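Local coordinates for protein putative pyrroline carboxylate reductase (Streptococcus pyogenes, PDB 2AHR) that probably catalyses the NAD(P)H-dependent reduction of 1-pyrroline-5-carboxylate to L-proline, the last step of proline biosynthesis, at residues E[55-66]-E[80-89]. Sequence-based numbering, arbitrary orientation.
With NAP (NADP nicotinamide-adenine-dinucleotide phosphate), chain S.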
loop_
_atom_site.group_PDB
_atom_site.type_symbol
_atom_site.label_atom_id
_atom_site.label_comp_id
_atom_site.label_asym_id
_atom_site.label_seq_id
_atom_site.Cartn_x
_atom_site.Cartn_y
_atom_site.Cartn_z
ATOM N N GLN E 55 -54.468 -3.275 5.432
ATOM C CA GLN E 55 -55.667 -3.353 4.598
ATOM C C GLN E 55 -56.699 -2.326 5.050
ATOM O O GLN E 55 -57.337 -1.677 4.219
ATOM C CB GLN E 55 -56.250 -4.771 4.573
ATOM C CG GLN E 55 -57.192 -5.046 3.389
ATOM C CD GLN E 55 -56.542 -4.845 2.019
ATOM O OE1 GLN E 55 -55.577 -5.524 1.662
ATOM N NE2 GLN E 55 -57.091 -3.925 1.239
ATOM N N ASP E 56 -56.831 -2.167 6.370
ATOM C CA ASP E 56 -57.704 -1.151 6.971
ATOM C C ASP E 56 -57.301 0.248 6.479
ATOM O O ASP E 56 -58.161 1.062 6.120
ATOM C CB ASP E 56 -57.660 -1.246 8.506
ATOM C CG ASP E 56 -58.569 -0.221 9.200
ATOM O OD1 ASP E 56 -58.066 0.538 10.066
ATOM O OD2 ASP E 56 -59.786 -0.180 8.893
ATOM N N LEU E 57 -55.990 0.506 6.450
ATOM C CA LEU E 57 -55.418 1.704 5.820
ATOM C C LEU E 57 -55.839 1.815 4.337
ATOM O O LEU E 57 -56.427 2.825 3.922
ATOM C CB LEU E 57 -53.886 1.668 5.968
ATOM C CG LEU E 57 -52.857 2.673 5.421
ATOM C CD1 LEU E 57 -52.957 2.895 3.900
ATOM C CD2 LEU E 57 -52.893 3.983 6.178
ATOM N N ILE E 58 -55.562 0.764 3.561
ATOM C CA ILE E 58 -55.809 0.757 2.108
ATOM C C ILE E 58 -57.267 1.071 1.712
ATOM O O ILE E 58 -57.509 1.756 0.713
ATOM C CB ILE E 58 -55.340 -0.575 1.438
ATOM C CG1 ILE E 58 -53.828 -0.777 1.615
ATOM C CG2 ILE E 58 -55.670 -0.578 -0.047
ATOM C CD1 ILE E 58 -53.359 -2.229 1.447
ATOM N N ASP E 59 -58.222 0.588 2.511
ATOM C CA ASP E 59 -59.650 0.685 2.178
ATOM C C ASP E 59 -60.282 2.094 2.275
ATOM O O ASP E 59 -61.375 2.323 1.745
ATOM C CB ASP E 59 -60.456 -0.336 3.003
ATOM C CG ASP E 59 -60.047 -1.792 2.719
ATOM O OD1 ASP E 59 -59.563 -2.104 1.600
ATOM O OD2 ASP E 59 -60.215 -2.633 3.628
ATOM N N GLN E 60 -59.599 3.034 2.927
ATOM C CA GLN E 60 -60.138 4.391 3.134
ATOM C C GLN E 60 -59.362 5.535 2.446
ATOM O O GLN E 60 -59.799 6.689 2.453
ATOM C CB GLN E 60 -60.265 4.673 4.639
ATOM C CG GLN E 60 -59.034 4.286 5.470
ATOM C CD GLN E 60 -59.200 4.568 6.955
ATOM O OE1 GLN E 60 -58.900 3.717 7.795
ATOM N NE2 GLN E 60 -59.669 5.770 7.287
ATOM N N VAL E 61 -58.229 5.204 1.830
ATOM C CA VAL E 61 -57.256 6.193 1.371
ATOM C C VAL E 61 -57.270 6.424 -0.157
ATOM O O VAL E 61 -57.640 5.528 -0.910
ATOM C CB VAL E 61 -55.875 5.751 1.908
ATOM C CG1 VAL E 61 -54.799 5.774 0.859
ATOM C CG2 VAL E 61 -55.522 6.511 3.165
ATOM N N ASP E 62 -56.891 7.623 -0.607
ATOM C CA ASP E 62 -56.835 7.947 -2.058
ATOM C C ASP E 62 -55.465 7.729 -2.694
ATOM O O ASP E 62 -55.332 7.727 -3.922
ATOM C CB ASP E 62 -57.233 9.401 -2.318
ATOM C CG ASP E 62 -58.547 9.769 -1.683
ATOM O OD1 ASP E 62 -59.605 9.494 -2.298
ATOM O OD2 ASP E 62 -58.518 10.337 -0.571
ATOM N N LEU E 63 -54.455 7.575 -1.846
ATOM C CA LEU E 63 -53.064 7.482 -2.256
ATOM C C LEU E 63 -52.298 6.849 -1.113
ATOM O O LEU E 63 -52.482 7.228 0.042
ATOM C CB LEU E 63 -52.522 8.879 -2.550
ATOM C CG LEU E 63 -51.099 9.048 -3.093
ATOM C CD1 LEU E 63 -50.994 8.663 -4.563
ATOM C CD2 LEU E 63 -50.656 10.487 -2.907
ATOM N N VAL E 64 -51.459 5.870 -1.432
ATOM C CA VAL E 64 -50.592 5.225 -0.442
ATOM C C VAL E 64 -49.131 5.664 -0.617
ATOM O O VAL E 64 -48.637 5.818 -1.744
ATOM C CB VAL E 64 -50.702 3.686 -0.537
ATOM C CG1 VAL E 64 -49.588 2.989 0.244
ATOM C CG2 VAL E 64 -52.079 3.225 -0.056
ATOM N N ILE E 65 -48.449 5.854 0.508
ATOM C CA ILE E 65 -47.016 6.081 0.503
ATOM C C ILE E 65 -46.353 4.951 1.284
ATOM O O ILE E 65 -46.725 4.662 2.423
ATOM C CB ILE E 65 -46.649 7.492 1.063
ATOM C CG1 ILE E 65 -47.147 8.587 0.109
ATOM C CG2 ILE E 65 -45.149 7.632 1.281
ATOM C CD1 ILE E 65 -47.059 9.998 0.673
ATOM N N LEU E 66 -45.375 4.305 0.653
ATOM C CA LEU E 66 -44.632 3.231 1.287
ATOM C C LEU E 66 -43.337 3.697 1.965
ATOM O O LEU E 66 -42.393 4.134 1.299
ATOM C CB LEU E 66 -44.323 2.128 0.266
ATOM C CG LEU E 66 -45.513 1.364 -0.319
ATOM C CD1 LEU E 66 -45.052 0.473 -1.487
ATOM C CD2 LEU E 66 -46.199 0.532 0.760
ATOM N N LEU E 80 -51.527 -7.996 0.378
ATOM C CA LEU E 80 -52.441 -6.850 0.456
ATOM C C LEU E 80 -53.171 -6.616 -0.873
ATOM O O LEU E 80 -52.703 -7.057 -1.918
ATOM C CB LEU E 80 -51.658 -5.595 0.873
ATOM C CG LEU E 80 -51.187 -5.366 2.325
ATOM C CD1 LEU E 80 -50.748 -6.614 3.092
ATOM C CD2 LEU E 80 -50.070 -4.324 2.361
ATOM N N HIS E 81 -54.311 -5.927 -0.847
ATOM C CA HIS E 81 -55.011 -5.619 -2.104
ATOM C C HIS E 81 -55.129 -4.110 -2.316
ATOM O O HIS E 81 -55.945 -3.452 -1.675
ATOM C CB HIS E 81 -56.405 -6.283 -2.181
ATOM C CG HIS E 81 -56.450 -7.682 -1.639
ATOM N ND1 HIS E 81 -56.204 -8.794 -2.419
ATOM C CD2 HIS E 81 -56.722 -8.147 -0.395
ATOM C CE1 HIS E 81 -56.317 -9.883 -1.677
ATOM N NE2 HIS E 81 -56.636 -9.519 -0.446
ATOM N N PHE E 82 -54.328 -3.569 -3.229
ATOM C CA PHE E 82 -54.256 -2.115 -3.408
ATOM C C PHE E 82 -55.311 -1.600 -4.390
ATOM O O PHE E 82 -55.726 -2.319 -5.294
ATOM C CB PHE E 82 -52.824 -1.666 -3.763
ATOM C CG PHE E 82 -51.866 -1.739 -2.596
ATOM C CD1 PHE E 82 -51.116 -2.891 -2.358
ATOM C CD2 PHE E 82 -51.728 -0.658 -1.714
ATOM C CE1 PHE E 82 -50.236 -2.971 -1.267
ATOM C CE2 PHE E 82 -50.851 -0.726 -0.622
ATOM C CZ PHE E 82 -50.110 -1.891 -0.399
ATOM N N LYS E 83 -55.744 -0.355 -4.190
ATOM C CA LYS E 83 -56.947 0.179 -4.823
ATOM C C LYS E 83 -56.758 1.626 -5.297
ATOM O O LYS E 83 -57.696 2.262 -5.805
ATOM C CB LYS E 83 -58.099 0.124 -3.814
ATOM C CG LYS E 83 -58.398 -1.280 -3.254
ATOM C CD LYS E 83 -58.967 -1.203 -1.828
ATOM C CE LYS E 83 -59.938 -2.363 -1.519
ATOM N NZ LYS E 83 -59.336 -3.746 -1.597
ATOM N N GLN E 84 -55.541 2.142 -5.120
ATOM C CA GLN E 84 -55.215 3.538 -5.424
ATOM C C GLN E 84 -53.767 3.648 -5.884
ATOM O O GLN E 84 -53.008 2.687 -5.727
ATOM C CB GLN E 84 -55.409 4.403 -4.183
ATOM C CG GLN E 84 -54.531 3.997 -3.025
ATOM C CD GLN E 84 -55.054 2.767 -2.327
ATOM O OE1 GLN E 84 -54.497 1.675 -2.466
ATOM N NE2 GLN E 84 -56.141 2.932 -1.576
ATOM N N PRO E 85 -53.369 4.824 -6.430
ATOM C CA PRO E 85 -51.957 5.004 -6.789
ATOM C C PRO E 85 -51.044 4.856 -5.560
ATOM O O PRO E 85 -51.461 5.130 -4.432
ATOM C CB PRO E 85 -51.913 6.438 -7.335
ATOM C CG PRO E 85 -53.318 6.721 -7.775
ATOM C CD PRO E 85 -54.166 6.026 -6.750
ATOM N N ILE E 86 -49.822 4.386 -5.780
ATOM C CA ILE E 86 -48.874 4.165 -4.696
ATOM C C ILE E 86 -47.558 4.885 -4.995
ATOM O O ILE E 86 -47.088 4.895 -6.140
ATOM C CB ILE E 86 -48.609 2.649 -4.490
ATOM C CG1 ILE E 86 -49.913 1.904 -4.180
ATOM C CG2 ILE E 86 -47.594 2.393 -3.381
ATOM C CD1 ILE E 86 -49.866 0.427 -4.576
ATOM N N ILE E 87 -46.980 5.487 -3.952
ATOM C CA ILE E 87 -45.650 6.079 -4.012
ATOM C C ILE E 87 -44.690 5.249 -3.179
ATOM O O ILE E 87 -44.909 5.042 -1.977
ATOM C CB ILE E 87 -45.636 7.540 -3.485
ATOM C CG1 ILE E 87 -46.625 8.426 -4.261
ATOM C CG2 ILE E 87 -44.212 8.129 -3.527
ATOM C CD1 ILE E 87 -47.043 9.698 -3.492
ATOM N N SER E 88 -43.625 4.782 -3.823
ATOM C CA SER E 88 -42.524 4.116 -3.131
ATOM C C SER E 88 -41.363 5.072 -2.935
ATOM O O SER E 88 -40.968 5.801 -3.870
ATOM C CB SER E 88 -42.062 2.876 -3.913
ATOM O OG SER E 88 -40.861 2.316 -3.386
HETATM N N MSE E 89 -40.804 5.072 -1.730
HETATM C CA MSE E 89 -39.581 5.864 -1.467
HETATM C C MSE E 89 -38.301 4.996 -1.410
HETATM O O MSE E 89 -37.200 5.495 -1.150
HETATM C CB MSE E 89 -39.744 6.746 -0.223
HETATM C CG MSE E 89 -39.541 6.064 1.132
HETATM SE SE MSE E 89 -39.793 7.172 2.584
HETATM C CE MSE E 89 -41.432 7.775 2.196
HETATM P PA NAP S . -36.057 2.511 9.128
HETATM O O1A NAP S . -35.460 1.227 9.590
HETATM O O2A NAP S . -35.623 3.633 10.010
HETATM O O5B NAP S . -37.671 2.449 9.035
HETATM C C5B NAP S . -38.365 1.301 8.602
HETATM C C4B NAP S . -39.648 1.202 9.423
HETATM O O4B NAP S . -40.553 0.257 8.877
HETATM C C3B NAP S . -39.354 0.790 10.864
HETATM O O3B NAP S . -39.825 1.811 11.717
HETATM C C2B NAP S . -40.104 -0.517 11.075
HETATM O O2B NAP S . -40.820 -0.599 12.297
HETATM C C1B NAP S . -41.128 -0.478 9.949
HETATM N N9A NAP S . -41.600 -1.840 9.597
HETATM C C8A NAP S . -40.919 -3.030 9.728
HETATM N N7A NAP S . -41.727 -4.034 9.308
HETATM C C5A NAP S . -42.916 -3.507 8.918
HETATM C C6A NAP S . -44.087 -4.087 8.429
HETATM N N6A NAP S . -44.365 -5.339 8.789
HETATM N N1A NAP S . -45.153 -3.267 8.113
HETATM C C2A NAP S . -45.073 -1.899 8.304
HETATM N N3A NAP S . -43.915 -1.339 8.802
HETATM C C4A NAP S . -42.850 -2.128 9.103
HETATM O O3 NAP S . -35.669 2.755 7.572
HETATM P PN NAP S . -35.595 4.216 6.874
HETATM O O1N NAP S . -34.187 4.691 7.005
HETATM O O2N NAP S . -36.699 5.101 7.332
HETATM O O5D NAP S . -35.846 3.827 5.325
HETATM C C5D NAP S . -37.141 3.579 4.826
HETATM C C4D NAP S . -37.151 3.725 3.306
HETATM O O4D NAP S . -36.704 5.006 2.903
HETATM C C3D NAP S . -36.232 2.705 2.641
HETATM O O3D NAP S . -36.966 2.086 1.611
HETATM C C2D NAP S . -35.059 3.492 2.071
HETATM O O2D NAP S . -34.620 2.912 0.848
HETATM C C1D NAP S . -35.656 4.910 1.939
HETATM N N1N NAP S . -34.727 6.051 2.150
HETATM C C2N NAP S . -34.112 6.264 3.368
HETATM C C3N NAP S . -33.268 7.364 3.549
HETATM C C7N NAP S . -32.687 7.687 4.894
HETATM O O7N NAP S . -31.908 8.858 4.985
HETATM N N7N NAP S . -32.915 6.894 5.949
HETATM C C4N NAP S . -33.053 8.252 2.488
HETATM C C5N NAP S . -33.680 8.043 1.268
HETATM C C6N NAP S . -34.518 6.936 1.118
HETATM P P2B NAP S . -40.140 -0.868 13.741
HETATM O O1X NAP S . -41.258 -1.117 14.739
HETATM O O2X NAP S . -39.265 -2.099 13.664
HETATM O O3X NAP S . -39.314 0.332 14.173
#
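Neighbouring parallel strands of the Rossmann-type nucleotide-binding domain, 63-66 and 86-88, pair through Val64 with Ile86, Ile65 with Ile87 and Leu66 with Ser88. Val64 N donates to Pro85 O, Ile87 N to Val64 O (2.8 Å), and Leu66 N to Ile87 O. On one face of the sheet Ile87 CD1 lies against Leu63 CD2 and Ile65 CG1; on the other, Ile86 CG2 packs on Leu66 CD1 at 3.7 Å, the side covered by helices 73-77 and 95-102. The strands belong to a beta-alpha-beta unit connected through helix 73-77, and ahead of them two glutamine side chains tie helix 54-58 and the turn after it to the loop 80-85. In Gln84 a bend at chi2 (-77°) folds the amide back toward the helix end, where NE2 reaches two backbone carbonyls: Ile58 O is met on a lone pair at 2.9 Å, Val61 O from above its carbonyl plane at 3.1 Å. Gln55 grips the backbone of His81 at both ends of its amide, OE1 taking His81 N at 2.8 Å and NE2 giving a nearly straight bond to His81 O (3.2 Å). NE2 also donates to Asp59 OD1, which forms a long salt bridge with Lys83 NZ. Ile58 CD1 makes a CH-pi contact over one face of the Phe82 ring, 3.8 Å from its centroid. Past the strand ends, Met89, a selenomethionine, rests CE on Ile65 CG2 and places CG 3.5 Å from O4D of the bound NADP, whose pocket it helps line.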